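Local atomic coordinates of carbohydrate kinase (Agrobacterium tumefaciens, PDB entry 2NWH), a protein that probably transfers a phosphate group from ATP to a carbohydrate or related small molecule, as a pfkB-family kinase of the ribokinase clan. Residues A[43-51]-A[71-80]. Sequence-based numbering, arbitrary orientation. Where two conformers were deposited one is given.
Sequences FNAARNLSR and VAEAARQAGV
Phe-43 holds its CG anti to the backbone N (chi1 -174°), which carries the ring across to Val-71, Ala-74 and Ala-75; Ser-50, with chi1 -175°, points its OG at Ala-78 O, at the other end of the contact. These residues pack helix 41-51 against helix 66-77, two nearly parallel neighbours (21° between the segment axes) in the alpha/beta core of the ribokinase-like fold, where strand 55-63 links them and touches Ala-46 and Val-71. At the N-terminal end of the contact, Val-71 CG1 lies over one face of the Phe-43 ring, 4.0 Å from its centroid, a CH-pi contact. The ring edge meets the Ala-74 methyl and Ala-75 N, so small residues suit the opposing helix. Arg-47 serves twice: its aliphatic CG packs on Ala-78 CB at 3.6 Å, while its guanidinium bonds Asn-44 OD1 through NH2 and reaches Ala-74 O through a water on NH1. Helix 66-77 ends in a Schellman motif, whose positive phi favours glycine at Gly-79. The chain then turns so that Val-80 CG2 packs 3.7 Å from Arg-47 CA. A serine fits beside this turn because its short hydroxyl can donate to a backbone carbonyl: Ser-50 OG gives its proton to Ala-78 O at 2.6 Å, in the carbonyl plane, and accepts from a water that also meets Gly-79 O.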
loop_
_atom_site.group_PDB
_atom_site.type_symbol
_atom_site.label_atom_id
_atom_site.label_comp_id
_atom_site.label_asym_id
_atom_site.label_seq_id
_atom_site.Cartn_x
_atom_site.Cartn_y
_atom_site.Cartn_z
ATOM N N PHE A 43 2.098 -2.993 -5.013
ATOM C CA PHE A 43 1.712 -2.797 -6.401
ATOM C C PHE A 43 0.564 -1.781 -6.558
ATOM O O PHE A 43 0.593 -0.900 -7.454
ATOM C CB PHE A 43 1.221 -4.130 -6.980
ATOM C CG PHE A 43 0.927 -4.087 -8.442
ATOM C CD1 PHE A 43 1.962 -4.145 -9.373
ATOM C CD2 PHE A 43 -0.389 -4.061 -8.905
ATOM C CE1 PHE A 43 1.681 -4.125 -10.742
ATOM C CE2 PHE A 43 -0.655 -4.056 -10.277
ATOM C CZ PHE A 43 0.371 -4.097 -11.173
ATOM N N ASN A 44 -0.421 -1.883 -5.684
ATOM C CA ASN A 44 -1.593 -0.979 -5.752
ATOM C C ASN A 44 -1.134 0.465 -5.455
ATOM O O ASN A 44 -1.536 1.427 -6.148
ATOM C CB ASN A 44 -2.680 -1.460 -4.783
ATOM C CG ASN A 44 -3.417 -2.704 -5.288
ATOM O OD1 ASN A 44 -3.317 -3.050 -6.441
ATOM N ND2 ASN A 44 -4.105 -3.396 -4.405
ATOM N N ALA A 45 -0.247 0.616 -4.463
ATOM C CA ALA A 45 0.267 1.960 -4.164
ATOM C C ALA A 45 1.087 2.488 -5.353
ATOM O O ALA A 45 1.038 3.683 -5.674
ATOM C CB ALA A 45 1.081 1.940 -2.849
ATOM N N ALA A 46 1.847 1.602 -6.026
ATOM C CA ALA A 46 2.679 2.017 -7.170
ATOM C C ALA A 46 1.789 2.566 -8.256
ATOM O O ALA A 46 2.093 3.628 -8.800
ATOM C CB ALA A 46 3.493 0.836 -7.745
ATOM N N ARG A 47 0.742 1.824 -8.609
ATOM C CA ARG A 47 -0.223 2.302 -9.602
ATOM C C ARG A 47 -0.782 3.623 -9.171
ATOM O O ARG A 47 -0.902 4.531 -10.002
ATOM C CB ARG A 47 -1.350 1.274 -9.789
ATOM C CG ARG A 47 -0.851 0.007 -10.536
ATOM C CD ARG A 47 -2.031 -0.789 -11.043
ATOM N NE ARG A 47 -2.869 -1.355 -9.972
ATOM C CZ ARG A 47 -3.840 -2.248 -10.165
ATOM N NH1 ARG A 47 -4.159 -2.597 -11.412
ATOM N NH2 ARG A 47 -4.544 -2.724 -9.124
ATOM N N ASN A 48 -1.139 3.745 -7.901
ATOM C CA ASN A 48 -1.764 5.004 -7.442
ATOM C C ASN A 48 -0.825 6.177 -7.587
ATOM O O ASN A 48 -1.241 7.252 -8.031
ATOM C CB ASN A 48 -2.251 4.916 -5.990
ATOM C CG ASN A 48 -3.398 3.922 -5.820
ATOM O OD1 ASN A 48 -4.003 3.507 -6.795
ATOM N ND2 ASN A 48 -3.692 3.547 -4.574
ATOM N N LEU A 49 0.437 5.991 -7.182
ATOM C CA LEU A 49 1.424 7.053 -7.307
ATOM C C LEU A 49 1.637 7.457 -8.745
ATOM O O LEU A 49 1.793 8.650 -9.045
ATOM C CB LEU A 49 2.760 6.632 -6.647
ATOM C CG LEU A 49 2.614 6.598 -5.124
ATOM C CD1 LEU A 49 3.688 5.654 -4.472
ATOM C CD2 LEU A 49 2.608 8.027 -4.539
ATOM N N SER A 50 1.657 6.487 -9.647
ATOM C CA SER A 50 1.739 6.801 -11.094
ATOM C C SER A 50 0.536 7.626 -11.606
ATOM O O SER A 50 0.682 8.641 -12.346
ATOM C CB SER A 50 1.952 5.505 -11.887
ATOM O OG SER A 50 2.150 5.784 -13.258
ATOM N N ARG A 51 -0.641 7.231 -11.158
ATOM C CA ARG A 51 -1.896 7.971 -11.462
ATOM C C ARG A 51 -1.883 9.403 -10.975
ATOM O O ARG A 51 -2.561 10.254 -11.559
ATOM C CB ARG A 51 -3.075 7.255 -10.803
ATOM C CG ARG A 51 -3.480 5.995 -11.595
ATOM C CD ARG A 51 -4.400 5.102 -10.774
ATOM N NE ARG A 51 -4.616 3.848 -11.507
ATOM C CZ ARG A 51 -4.760 2.672 -10.931
ATOM N NH1 ARG A 51 -4.730 2.592 -9.604
ATOM N NH2 ARG A 51 -4.957 1.580 -11.688
ATOM N N VAL A 71 0.019 -9.279 -14.333
ATOM C CA VAL A 71 0.482 -8.229 -13.396
ATOM C C VAL A 71 1.323 -7.190 -14.145
ATOM O O VAL A 71 1.147 -5.962 -13.988
ATOM C CB VAL A 71 1.329 -8.801 -12.231
ATOM C CG1 VAL A 71 1.785 -7.629 -11.273
ATOM C CG2 VAL A 71 0.549 -9.807 -11.443
ATOM N N ALA A 72 2.280 -7.680 -14.905
ATOM C CA ALA A 72 3.092 -6.800 -15.733
ATOM C C ALA A 72 2.225 -5.876 -16.620
ATOM O O ALA A 72 2.480 -4.668 -16.725
ATOM C CB ALA A 72 4.060 -7.636 -16.571
ATOM N N GLU A 73 1.195 -6.431 -17.238
ATOM C CA GLU A 73 0.305 -5.635 -18.100
ATOM C C GLU A 73 -0.455 -4.565 -17.327
ATOM O O GLU A 73 -0.644 -3.430 -17.832
ATOM C CB GLU A 73 -0.681 -6.537 -18.834
ATOM C CG GLU A 73 -1.753 -5.784 -19.669
ATOM C CD GLU A 73 -1.184 -4.977 -20.852
ATOM O OE1 GLU A 73 -0.131 -5.363 -21.413
ATOM O OE2 GLU A 73 -1.816 -3.966 -21.232
ATOM N N ALA A 74 -0.933 -4.926 -16.132
ATOM C CA ALA A 74 -1.644 -3.974 -15.277
ATOM C C ALA A 74 -0.676 -2.851 -14.854
ATOM O O ALA A 74 -1.090 -1.688 -14.741
ATOM C CB ALA A 74 -2.210 -4.652 -14.047
ATOM N N ALA A 75 0.585 -3.209 -14.588
ATOM C CA ALA A 75 1.639 -2.203 -14.344
ATOM C C ALA A 75 1.735 -1.218 -15.535
ATOM O O ALA A 75 1.632 -0.001 -15.351
ATOM C CB ALA A 75 3.026 -2.885 -14.060
ATOM N N ARG A 76 1.925 -1.750 -16.741
ATOM C CA ARG A 76 2.036 -0.922 -17.937
ATOM C C ARG A 76 0.808 -0.061 -18.165
ATOM O O ARG A 76 0.957 1.123 -18.543
ATOM C CB ARG A 76 2.352 -1.779 -19.149
ATOM C CG ARG A 76 3.737 -2.395 -19.038
ATOM C CD ARG A 76 4.129 -3.012 -20.353
ATOM N NE ARG A 76 3.168 -4.040 -20.761
ATOM C CZ ARG A 76 3.278 -5.333 -20.462
ATOM N NH1 ARG A 76 4.296 -5.769 -19.733
ATOM N NH2 ARG A 76 2.382 -6.191 -20.911
ATOM N N GLN A 77 -0.395 -0.604 -17.908
ATOM C CA GLN A 77 -1.633 0.167 -18.070
ATOM C C GLN A 77 -1.682 1.393 -17.167
ATOM O O GLN A 77 -2.301 2.410 -17.497
ATOM C CB GLN A 77 -2.840 -0.732 -17.822
ATOM C CG GLN A 77 -3.014 -1.771 -18.920
ATOM C CD GLN A 77 -3.461 -1.149 -20.227
ATOM O OE1 GLN A 77 -4.539 -0.560 -20.302
ATOM N NE2 GLN A 77 -2.636 -1.273 -21.266
ATOM N N ALA A 78 -1.042 1.286 -16.007
ATOM C CA ALA A 78 -1.032 2.378 -15.049
ATOM C C ALA A 78 0.217 3.251 -15.208
ATOM O O ALA A 78 0.417 4.195 -14.428
ATOM C CB ALA A 78 -1.113 1.832 -13.661
ATOM N N GLY A 79 1.050 2.953 -16.198
ATOM C CA GLY A 79 2.309 3.720 -16.381
ATOM C C GLY A 79 3.447 3.379 -15.418
ATOM O O GLY A 79 4.449 4.097 -15.335
ATOM N N VAL A 80 3.337 2.248 -14.721
ATOM C CA VAL A 80 4.379 1.828 -13.780
ATOM C C VAL A 80 5.388 1.026 -14.563
ATOM O O VAL A 80 5.008 0.094 -15.313
ATOM C CB VAL A 80 3.787 0.959 -12.627
ATOM C CG1 VAL A 80 4.881 0.349 -11.722
ATOM C CG2 VAL A 80 2.729 1.772 -11.764
HETATM O O HOH W 1 -3.602 -1.324 -14.056
HETATM O O HOH W 2 4.998 6.087 -13.425
#